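Local coordinates for core protein VP7 (African horsesickness virus, PDB 1AHS) that builds the surface of the African horse sickness virus core as a trimer that binds VP3, this chain being its top domain, at residues I59-R64 and D96-N101; N29-E34 and F120-Y125; E78-T83 and R114-Q119. All coordinates share one frame; numbering follows the deposited sequence.

Contact 1: I59-R64 and D96-N101; sequences IYFVWR and DVVAWN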
loop_
_atom_site.group_PDB
_atom_site.type_symbol
_atom_site.label_atom_id
_atom_site.label_comp_id
_atom_site.label_asym_id
_atom_site.label_seq_id
_atom_site.Cartn_x
_atom_site.Cartn_y
_atom_site.Cartn_z
ATOM N N ILE B 59 -8.274 3.464 -20.047
ATOM C CA ILE B 59 -7.526 3.133 -18.826
ATOM C C ILE B 59 -6.983 1.725 -18.972
ATOM O O ILE B 59 -7.700 0.871 -19.437
ATOM C CB ILE B 59 -8.490 3.119 -17.648
ATOM C CG1 ILE B 59 -8.600 4.497 -17.077
ATOM C CG2 ILE B 59 -8.108 2.143 -16.571
ATOM C CD1 ILE B 59 -9.381 4.453 -15.820
ATOM N N TYR B 60 -5.732 1.474 -18.615
ATOM C CA TYR B 60 -5.180 0.123 -18.691
ATOM C C TYR B 60 -5.129 -0.411 -17.256
ATOM O O TYR B 60 -4.638 0.287 -16.388
ATOM C CB TYR B 60 -3.759 0.179 -19.237
ATOM C CG TYR B 60 -3.643 0.172 -20.751
ATOM C CD1 TYR B 60 -3.612 -1.029 -21.448
ATOM C CD2 TYR B 60 -3.633 1.354 -21.492
ATOM C CE1 TYR B 60 -3.577 -1.071 -22.857
ATOM C CE2 TYR B 60 -3.603 1.328 -22.915
ATOM C CZ TYR B 60 -3.583 0.104 -23.590
ATOM O OH TYR B 60 -3.591 0.023 -24.983
ATOM N N PHE B 61 -5.632 -1.609 -16.975
ATOM C CA PHE B 61 -5.576 -2.127 -15.604
ATOM C C PHE B 61 -5.431 -3.637 -15.454
ATOM O O PHE B 61 -5.617 -4.351 -16.419
ATOM C CB PHE B 61 -6.807 -1.694 -14.850
ATOM C CG PHE B 61 -8.054 -2.451 -15.205
ATOM C CD1 PHE B 61 -8.307 -3.699 -14.656
ATOM C CD2 PHE B 61 -9.044 -1.850 -15.982
ATOM C CE1 PHE B 61 -9.522 -4.324 -14.864
ATOM C CE2 PHE B 61 -10.255 -2.465 -16.197
ATOM C CZ PHE B 61 -10.494 -3.701 -15.636
ATOM N N VAL B 62 -5.020 -4.101 -14.272
ATOM C CA VAL B 62 -4.940 -5.534 -13.972
ATOM C C VAL B 62 -5.670 -5.704 -12.681
ATOM O O VAL B 62 -5.753 -4.769 -11.916
ATOM C CB VAL B 62 -3.543 -6.079 -13.670
ATOM C CG1 VAL B 62 -2.819 -6.245 -14.876
ATOM C CG2 VAL B 62 -2.766 -5.174 -12.811
ATOM N N TRP B 63 -6.250 -6.874 -12.446
ATOM C CA TRP B 63 -6.898 -7.120 -11.169
ATOM C C TRP B 63 -6.341 -8.420 -10.581
ATOM O O TRP B 63 -5.675 -9.199 -11.265
ATOM C CB TRP B 63 -8.404 -7.218 -11.329
ATOM C CG TRP B 63 -8.844 -8.445 -12.002
ATOM C CD1 TRP B 63 -8.900 -8.676 -13.344
ATOM C CD2 TRP B 63 -9.283 -9.644 -11.365
ATOM N NE1 TRP B 63 -9.346 -9.948 -13.578
ATOM C CE2 TRP B 63 -9.589 -10.565 -12.378
ATOM C CE3 TRP B 63 -9.441 -10.038 -10.019
ATOM C CZ2 TRP B 63 -10.044 -11.858 -12.094
ATOM C CZ3 TRP B 63 -9.899 -11.339 -9.739
ATOM C CH2 TRP B 63 -10.191 -12.222 -10.771
ATOM N N ARG B 64 -6.476 -8.575 -9.276
ATOM C CA ARG B 64 -6.074 -9.796 -8.615
ATOM C C ARG B 64 -6.646 -9.846 -7.228
ATOM O O ARG B 64 -7.017 -8.825 -6.665
ATOM C CB ARG B 64 -4.566 -10.089 -8.670
ATOM C CG ARG B 64 -3.644 -9.039 -8.264
ATOM C CD ARG B 64 -3.174 -8.255 -9.477
ATOM N NE ARG B 64 -1.729 -8.299 -9.710
ATOM C CZ ARG B 64 -0.914 -7.274 -9.496
ATOM N NH1 ARG B 64 -1.386 -6.115 -9.022
ATOM N NH2 ARG B 64 0.361 -7.403 -9.796
ATOM N N ASP B 96 -3.540 -10.380 -16.233
ATOM C CA ASP B 96 -3.506 -9.961 -17.634
ATOM C C ASP B 96 -3.884 -8.512 -17.678
ATOM O O ASP B 96 -4.871 -8.114 -17.052
ATOM C CB ASP B 96 -4.566 -10.684 -18.475
ATOM C CG ASP B 96 -4.204 -12.122 -18.826
ATOM O OD1 ASP B 96 -3.055 -12.581 -18.569
ATOM O OD2 ASP B 96 -5.119 -12.787 -19.379
ATOM N N VAL B 97 -3.141 -7.748 -18.470
ATOM C CA VAL B 97 -3.393 -6.316 -18.667
ATOM C C VAL B 97 -4.621 -6.158 -19.574
ATOM O O VAL B 97 -4.623 -6.680 -20.680
ATOM C CB VAL B 97 -2.197 -5.632 -19.365
ATOM C CG1 VAL B 97 -2.395 -4.152 -19.391
ATOM C CG2 VAL B 97 -0.912 -5.942 -18.645
ATOM N N VAL B 98 -5.637 -5.425 -19.121
ATOM C CA VAL B 98 -6.856 -5.229 -19.888
ATOM C C VAL B 98 -7.023 -3.754 -20.266
ATOM O O VAL B 98 -6.776 -2.889 -19.431
ATOM C CB VAL B 98 -8.093 -5.758 -19.091
ATOM C CG1 VAL B 98 -7.869 -5.670 -17.627
ATOM C CG2 VAL B 98 -9.294 -4.963 -19.370
ATOM N N ALA B 99 -7.379 -3.474 -21.536
ATOM C CA ALA B 99 -7.617 -2.096 -22.061
ATOM C C ALA B 99 -9.094 -1.776 -21.906
ATOM O O ALA B 99 -9.929 -2.417 -22.529
ATOM C CB ALA B 99 -7.226 -2.010 -23.539
ATOM N N TRP B 100 -9.432 -0.818 -21.062
ATOM C CA TRP B 100 -10.829 -0.490 -20.815
ATOM C C TRP B 100 -11.208 0.840 -21.460
ATOM O O TRP B 100 -10.515 1.846 -21.275
ATOM C CB TRP B 100 -11.070 -0.395 -19.318
ATOM C CG TRP B 100 -12.462 -0.115 -18.955
ATOM C CD1 TRP B 100 -13.574 -0.651 -19.532
ATOM C CD2 TRP B 100 -12.923 0.708 -17.864
ATOM N NE1 TRP B 100 -14.707 -0.213 -18.860
ATOM C CE2 TRP B 100 -14.330 0.621 -17.842
ATOM C CE3 TRP B 100 -12.282 1.486 -16.909
ATOM C CZ2 TRP B 100 -15.105 1.293 -16.906
ATOM C CZ3 TRP B 100 -13.048 2.148 -15.979
ATOM C CH2 TRP B 100 -14.441 2.052 -15.978
ATOM N N ASN B 101 -12.365 0.881 -22.107
ATOM C CA ASN B 101 -12.716 2.095 -22.760
ATOM C C ASN B 101 -13.389 3.122 -21.897
ATOM O O ASN B 101 -13.719 4.176 -22.400
ATOM C CB ASN B 101 -13.492 1.828 -24.035
ATOM C CG ASN B 101 -14.839 1.216 -23.779
ATOM O OD1 ASN B 101 -15.416 1.373 -22.700
ATOM N ND2 ASN B 101 -15.380 0.552 -24.785
HETATM O O HOH W 1 -6.324 -8.563 -14.966
#
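Ile59, Tyr60 and Phe61 pair with Trp100, Ala99 and Val98 in an antiparallel beta ladder, which adds strand 98-100 to the edge of the five-stranded sheet. Within this chain it is an outermost strand. The short strand axes make an angle of 141°, so the pairing is well twisted. Ile59 and Trp100 form a hydrogen-bonded pair. Ile59 N donates to Trp100 O at 3.0 Å, and Trp100 N donates back to Ile59 O at 2.9 Å. Next along the ladder, Phe61 N donates to Val98 O at 3.0 Å. The return bond from Val98 N to Phe61 O is less sure, because the model sets Phe61 O too close to Val98 CG1.

Ile59, Phe61, Val98 and Trp100 share one face of the sheet. In Trp100, CG is anti to the backbone N (chi1 -178°), and the indole lies obliquely by Ile59, with Trp100 CE3 4.2 Å from Ile59 CB. Trp100 CB sits at the edge of the Phe61 ring, 3.8 Å from Phe61 CE2. Val98 CG1 lies over one face of the same ring, though its exact place is doubtful for the reason given. Trp100 NE1 bonds to Ala104 O.

The other face carries Tyr60 and Ala99, a non-hydrogen-bonded pair. Ala99 CB is 3.8 Å from Tyr60 CE1. Val97 CG1 meets the edge of the Tyr60 ring, 3.9 Å from Tyr60 CD1. Beyond the ladder, a water takes over: it accepts from Trp63 N at 3.0 Å and donates to Asp96 O. Val62 CG1 also packs against Asp96 O. The apolar face with Phe61, Val98 and Trp100 packs on Val87 of strand 84-87 in the second sheet. This facing of two sheets defines a beta sandwich, here that of the orbivirus VP7 top domain.

Contact 2: N29-E34 and F120-Y125; sequences NSNIAE and FEVLWY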
loop_
_atom_site.group_PDB
_atom_site.type_symbol
_atom_site.label_atom_id
_atom_site.label_comp_id
_atom_site.label_asym_id
_atom_site.label_seq_id
_atom_site.Cartn_x
_atom_site.Cartn_y
_atom_site.Cartn_z
ATOM N N ASN B 29 -4.798 4.551 -3.182
ATOM C CA ASN B 29 -3.887 5.610 -3.573
ATOM C C ASN B 29 -4.246 6.019 -5.004
ATOM O O ASN B 29 -5.273 5.609 -5.496
ATOM C CB ASN B 29 -2.422 5.151 -3.428
ATOM C CG ASN B 29 -1.969 4.152 -4.500
ATOM O OD1 ASN B 29 -2.457 4.154 -5.620
ATOM N ND2 ASN B 29 -0.963 3.352 -4.171
ATOM N N SER B 30 -3.423 6.831 -5.654
ATOM C CA SER B 30 -3.672 7.286 -7.025
ATOM C C SER B 30 -3.951 6.259 -8.068
ATOM O O SER B 30 -4.570 6.597 -9.070
ATOM C CB SER B 30 -2.481 8.045 -7.557
ATOM O OG SER B 30 -2.413 9.213 -6.824
ATOM N N ASN B 31 -3.392 5.065 -7.926
ATOM C CA ASN B 31 -3.568 4.043 -8.937
ATOM C C ASN B 31 -4.230 2.722 -8.548
ATOM O O ASN B 31 -4.521 1.886 -9.412
ATOM C CB ASN B 31 -2.219 3.791 -9.614
ATOM C CG ASN B 31 -1.851 4.904 -10.570
ATOM O OD1 ASN B 31 -1.635 6.031 -10.135
ATOM N ND2 ASN B 31 -1.811 4.614 -11.880
ATOM N N ILE B 32 -4.608 2.601 -7.284
ATOM C CA ILE B 32 -5.174 1.374 -6.793
ATOM C C ILE B 32 -6.495 1.556 -6.064
ATOM O O ILE B 32 -6.655 2.446 -5.224
ATOM C CB ILE B 32 -4.131 0.693 -5.873
ATOM C CG1 ILE B 32 -2.832 0.526 -6.633
ATOM C CG2 ILE B 32 -4.586 -0.663 -5.425
ATOM C CD1 ILE B 32 -1.819 -0.262 -5.882
ATOM N N ALA B 33 -7.433 0.673 -6.360
ATOM C CA ALA B 33 -8.731 0.694 -5.727
ATOM C C ALA B 33 -8.971 -0.766 -5.323
ATOM O O ALA B 33 -8.375 -1.671 -5.914
ATOM C CB ALA B 33 -9.770 1.157 -6.738
ATOM N N GLU B 34 -9.810 -1.020 -4.336
ATOM C CA GLU B 34 -10.084 -2.390 -3.928
ATOM C C GLU B 34 -11.572 -2.538 -3.681
ATOM O O GLU B 34 -12.200 -1.605 -3.208
ATOM C CB GLU B 34 -9.382 -2.696 -2.600
ATOM C CG GLU B 34 -7.859 -2.814 -2.660
ATOM C CD GLU B 34 -7.204 -3.172 -1.323
ATOM O OE1 GLU B 34 -7.885 -3.252 -0.263
ATOM O OE2 GLU B 34 -5.965 -3.356 -1.325
ATOM N N PHE B 120 -7.533 -3.470 -7.978
ATOM C CA PHE B 120 -7.433 -3.040 -9.389
ATOM C C PHE B 120 -6.314 -2.057 -9.407
ATOM O O PHE B 120 -6.356 -1.114 -8.676
ATOM C CB PHE B 120 -8.689 -2.296 -9.842
ATOM C CG PHE B 120 -9.885 -3.164 -9.944
ATOM C CD1 PHE B 120 -10.137 -3.860 -11.094
ATOM C CD2 PHE B 120 -10.698 -3.375 -8.846
ATOM C CE1 PHE B 120 -11.201 -4.766 -11.138
ATOM C CE2 PHE B 120 -11.766 -4.278 -8.876
ATOM C CZ PHE B 120 -12.010 -4.975 -10.016
ATOM N N GLU B 121 -5.319 -2.242 -10.236
ATOM C CA GLU B 121 -4.244 -1.295 -10.239
ATOM C C GLU B 121 -4.175 -0.706 -11.624
ATOM O O GLU B 121 -4.011 -1.438 -12.580
ATOM C CB GLU B 121 -2.925 -2.014 -9.960
ATOM C CG GLU B 121 -1.700 -1.115 -10.108
ATOM C CD GLU B 121 -0.419 -1.814 -9.777
ATOM O OE1 GLU B 121 -0.474 -2.989 -9.336
ATOM O OE2 GLU B 121 0.653 -1.191 -9.937
ATOM N N VAL B 122 -4.322 0.597 -11.744
ATOM C CA VAL B 122 -4.253 1.235 -13.037
ATOM C C VAL B 122 -2.812 1.396 -13.449
ATOM O O VAL B 122 -1.998 1.950 -12.730
ATOM C CB VAL B 122 -4.937 2.540 -12.980
ATOM C CG1 VAL B 122 -4.796 3.264 -14.261
ATOM C CG2 VAL B 122 -6.368 2.304 -12.661
ATOM N N LEU B 123 -2.500 0.975 -14.658
ATOM C CA LEU B 123 -1.128 0.983 -15.122
ATOM C C LEU B 123 -0.565 2.199 -15.843
ATOM O O LEU B 123 0.363 2.839 -15.367
ATOM C CB LEU B 123 -0.841 -0.314 -15.889
ATOM C CG LEU B 123 -0.901 -1.587 -15.023
ATOM C CD1 LEU B 123 -0.518 -2.775 -15.842
ATOM C CD2 LEU B 123 0.080 -1.489 -13.874
ATOM N N TRP B 124 -0.994 2.466 -17.045
ATOM C CA TRP B 124 -0.479 3.668 -17.707
ATOM C C TRP B 124 -1.824 4.250 -18.070
ATOM O O TRP B 124 -2.862 3.526 -18.016
ATOM C CB TRP B 124 0.397 3.347 -18.948
ATOM N N TYR B 125 -1.872 5.552 -18.330
ATOM C CA TYR B 125 -3.166 6.100 -18.688
ATOM C C TYR B 125 -3.186 7.430 -19.465
ATOM O O TYR B 125 -2.571 8.437 -19.058
ATOM C CB TYR B 125 -4.109 5.983 -17.456
ATOM C CG TYR B 125 -4.673 7.233 -16.840
ATOM C CD1 TYR B 125 -3.882 8.106 -16.088
ATOM C CD2 TYR B 125 -6.021 7.524 -17.000
ATOM C CE1 TYR B 125 -4.432 9.235 -15.540
ATOM C CE2 TYR B 125 -6.570 8.627 -16.465
ATOM C CZ TYR B 125 -5.791 9.481 -15.738
ATOM O OH TYR B 125 -6.429 10.590 -15.254
#
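Asn31 holds Val122 by two groups, one from its backbone and one from its side chain. Asn31 O accepts from Val122 N at 2.7 Å. In the Asn31 side chain, chi1 -75° puts CG anti to the carbonyl carbon, and chi2 65° turns the amide so that ND2 donates to Val122 O at 2.8 Å. This bond is nearly straight at the hydrogen. Val122 O lies in the amide plane of Asn31, but ND2 stands above the plane of the Val122 carbonyl. The backbone of Asn31 is held in turn by Asn29. Asn29 OD1 accepts from Asn31 N at 2.6 Å, which makes an Asx turn.

Past Asn31 the regular antiparallel ladder begins. Ile32 and Glu121 are a non-hydrogen-bonded pair whose side chains run side by side and point the same way. Glu121 CG is anti to its backbone N (chi1 173°), which sets it beside Ile32 CG1, 4.0 Å from Glu121 CG. Glu121 continues extended to a carboxylate that forms a salt bridge with Arg64 and accepts from Ser30 N of the second subunit. On the other face, Ala33 pairs with Phe120. Phe120 N donates to Ala33 O at 2.9 Å, and Ala33 N donates to Phe120 O at 3.1 Å. Ala33 O also lies at the edge of the Phe120 ring. The whole is an antiparallel strand pair with an Asx turn leading into it, in the middle of a beta-sandwich sheet close to the trimer interface.

Contact 3: E78-T83 and R114-Q119; sequences ESAPGT and RRSILQ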
loop_
_atom_site.group_PDB
_atom_site.type_symbol
_atom_site.label_atom_id
_atom_site.label_comp_id
_atom_site.label_asym_id
_atom_site.label_seq_id
_atom_site.Cartn_x
_atom_site.Cartn_y
_atom_site.Cartn_z
ATOM N N GLU B 78 -8.398 -15.340 4.031
ATOM C CA GLU B 78 -7.940 -15.567 2.639
ATOM C C GLU B 78 -9.153 -15.433 1.738
ATOM O O GLU B 78 -10.284 -15.779 2.117
ATOM C CB GLU B 78 -7.320 -16.944 2.393
ATOM C CG GLU B 78 -6.522 -17.501 3.557
ATOM C CD GLU B 78 -5.545 -18.581 3.152
ATOM O OE1 GLU B 78 -5.574 -18.981 1.960
ATOM O OE2 GLU B 78 -4.731 -18.998 4.028
ATOM N N SER B 79 -8.911 -14.879 0.559
ATOM C CA SER B 79 -9.937 -14.664 -0.445
ATOM C C SER B 79 -10.443 -16.000 -0.976
ATOM O O SER B 79 -9.660 -16.976 -1.160
ATOM C CB SER B 79 -9.353 -13.858 -1.620
ATOM O OG SER B 79 -9.448 -12.470 -1.394
ATOM N N ALA B 80 -11.742 -16.019 -1.251
ATOM C CA ALA B 80 -12.393 -17.184 -1.799
ATOM C C ALA B 80 -11.926 -17.516 -3.238
ATOM O O ALA B 80 -11.492 -16.655 -4.010
ATOM C CB ALA B 80 -13.870 -16.976 -1.769
ATOM N N PRO B 81 -11.932 -18.796 -3.598
ATOM C CA PRO B 81 -11.499 -19.099 -4.962
ATOM C C PRO B 81 -12.644 -18.806 -5.947
ATOM O O PRO B 81 -13.786 -18.524 -5.540
ATOM C CB PRO B 81 -11.185 -20.578 -4.871
ATOM C CG PRO B 81 -12.264 -21.063 -3.888
ATOM C CD PRO B 81 -12.270 -20.019 -2.844
ATOM N N GLY B 82 -12.328 -18.785 -7.233
ATOM C CA GLY B 82 -13.375 -18.532 -8.209
ATOM C C GLY B 82 -13.862 -17.109 -8.407
ATOM O O GLY B 82 -14.939 -16.908 -8.969
ATOM N N THR B 83 -13.114 -16.131 -7.905
ATOM C CA THR B 83 -13.469 -14.738 -8.090
ATOM C C THR B 83 -13.256 -14.437 -9.585
ATOM O O THR B 83 -12.326 -14.992 -10.194
ATOM C CB THR B 83 -12.533 -13.834 -7.262
ATOM O OG1 THR B 83 -11.173 -14.156 -7.555
ATOM C CG2 THR B 83 -12.775 -14.011 -5.800
ATOM N N ARG B 114 -16.538 -17.596 1.036
ATOM C CA ARG B 114 -15.988 -16.772 2.082
ATOM C C ARG B 114 -15.774 -15.387 1.490
ATOM O O ARG B 114 -15.953 -15.209 0.294
ATOM C CB ARG B 114 -14.713 -17.386 2.644
ATOM C CG ARG B 114 -13.656 -17.729 1.666
ATOM C CD ARG B 114 -12.398 -18.281 2.360
ATOM N NE ARG B 114 -12.088 -19.671 1.988
ATOM C CZ ARG B 114 -11.055 -20.075 1.234
ATOM N NH1 ARG B 114 -10.187 -19.210 0.736
ATOM N NH2 ARG B 114 -10.903 -21.365 0.944
ATOM N N ARG B 115 -15.492 -14.394 2.326
ATOM C CA ARG B 115 -15.275 -13.042 1.851
ATOM C C ARG B 115 -14.029 -12.921 1.008
ATOM O O ARG B 115 -13.118 -13.738 1.129
ATOM C CB ARG B 115 -15.200 -12.108 3.039
ATOM C CG ARG B 115 -16.528 -11.993 3.730
ATOM C CD ARG B 115 -16.363 -11.326 5.072
ATOM N NE ARG B 115 -15.764 -12.197 6.083
ATOM C CZ ARG B 115 -15.612 -11.853 7.364
ATOM N NH1 ARG B 115 -16.004 -10.655 7.791
ATOM N NH2 ARG B 115 -15.132 -12.736 8.236
ATOM N N SER B 116 -13.985 -11.913 0.139
ATOM C CA SER B 116 -12.812 -11.697 -0.706
ATOM C C SER B 116 -12.573 -10.207 -0.931
ATOM O O SER B 116 -13.501 -9.418 -0.764
ATOM C CB SER B 116 -13.019 -12.363 -2.066
ATOM O OG SER B 116 -13.151 -13.776 -1.946
ATOM N N ILE B 117 -11.332 -9.813 -1.232
ATOM C CA ILE B 117 -11.062 -8.411 -1.552
ATOM C C ILE B 117 -10.341 -8.455 -2.893
ATOM O O ILE B 117 -9.445 -9.277 -3.059
ATOM C CB ILE B 117 -10.143 -7.694 -0.561
ATOM C CG1 ILE B 117 -10.782 -7.560 0.803
ATOM C CG2 ILE B 117 -9.933 -6.257 -0.996
ATOM C CD1 ILE B 117 -9.903 -6.816 1.735
ATOM N N LEU B 118 -10.780 -7.657 -3.871
ATOM C CA LEU B 118 -10.119 -7.599 -5.176
ATOM C C LEU B 118 -9.460 -6.245 -5.311
ATOM O O LEU B 118 -10.060 -5.210 -4.963
ATOM C CB LEU B 118 -11.118 -7.729 -6.315
ATOM C CG LEU B 118 -11.605 -9.085 -6.804
ATOM C CD1 LEU B 118 -11.955 -10.022 -5.684
ATOM C CD2 LEU B 118 -12.820 -8.833 -7.633
ATOM N N GLN B 119 -8.257 -6.256 -5.876
ATOM C CA GLN B 119 -7.482 -5.058 -6.096
ATOM C C GLN B 119 -7.413 -4.748 -7.588
ATOM O O GLN B 119 -7.218 -5.670 -8.367
ATOM C CB GLN B 119 -6.070 -5.305 -5.569
ATOM C CG GLN B 119 -5.110 -4.228 -5.934
ATOM C CD GLN B 119 -3.696 -4.481 -5.474
ATOM O OE1 GLN B 119 -3.403 -4.374 -4.275
ATOM N NE2 GLN B 119 -2.786 -4.746 -6.431
HETATM O O HOH W 2 -12.341 -15.095 3.651
#
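Ser79 and Ser116 each turn OG anti to their own carbonyl carbon, with chi1 -87° in Ser79 and -63° in Ser116. Each hydroxyl then reaches a backbone N-H of the other segment. These two side-chain-to-backbone bonds fasten the loop between strands 76-77 and 84-87 to the start of strand 116-122, at one end of the beta sandwich. Ala80 N donates to Ser116 OG at 2.7 Å. Ile117 N donates to Ser79 OG at 3.3 Å, a longer bond. Both hydroxyls have further partners: Ser79 OG bonds to Leu66 O, and Ser116 OG to Asn110 OD1. The loop is thus tied to neighbouring parts of the fold through the same two oxygens.

Ala80 packs closely on Arg114 and Ser116. Its CB lies 3.3 Å from Ser116 OG and 3.5 Å from Arg114 CG. The Arg114 chain, bent at chi3, brings CD within 3.3 Å of Glu78 O. This oxygen lies at the edge of the Arg114 guanidinium, near its plane. Pro81 CD sits over one face of that group, toward its rim. The Glu78 carboxylate stays short of the Arg114 guanidinium and makes a long, weak ion pair with Arg67. The side chains of Thr83 and Leu118 pass each other running opposite ways. Thr83 CG2 is 4.1 Å from Leu118 CD1, and both residues also touch Trp63.

A water bridges the carbonyls of Arg115 and Glu78. It donates one bond to Arg115 O at 3.0 Å and the other to Glu78 O at 2.7 Å.

From the N terminus, residues 29-34 come first, and they pair with the C-terminal 120-125, which closes contact 2. That closure spans most of the chain, and contacts 1 and 3 both form within it. Contacts 1 and 3 cross: 59-64 is followed by 78-83, then 96-101, then 114-119. Contact 1 joins edge strand 98-100 to strand 59-65. Contact 3 joins the loop before strand 84-87 to strand 116-122, which contact 2 shares. That strand lies between strands 32-37 and 59-65. Probable bonds to the latter are Glu121 N to Val62 O and Gln119 N to Arg64 O, with Leu123 N to Tyr60 O just past its end.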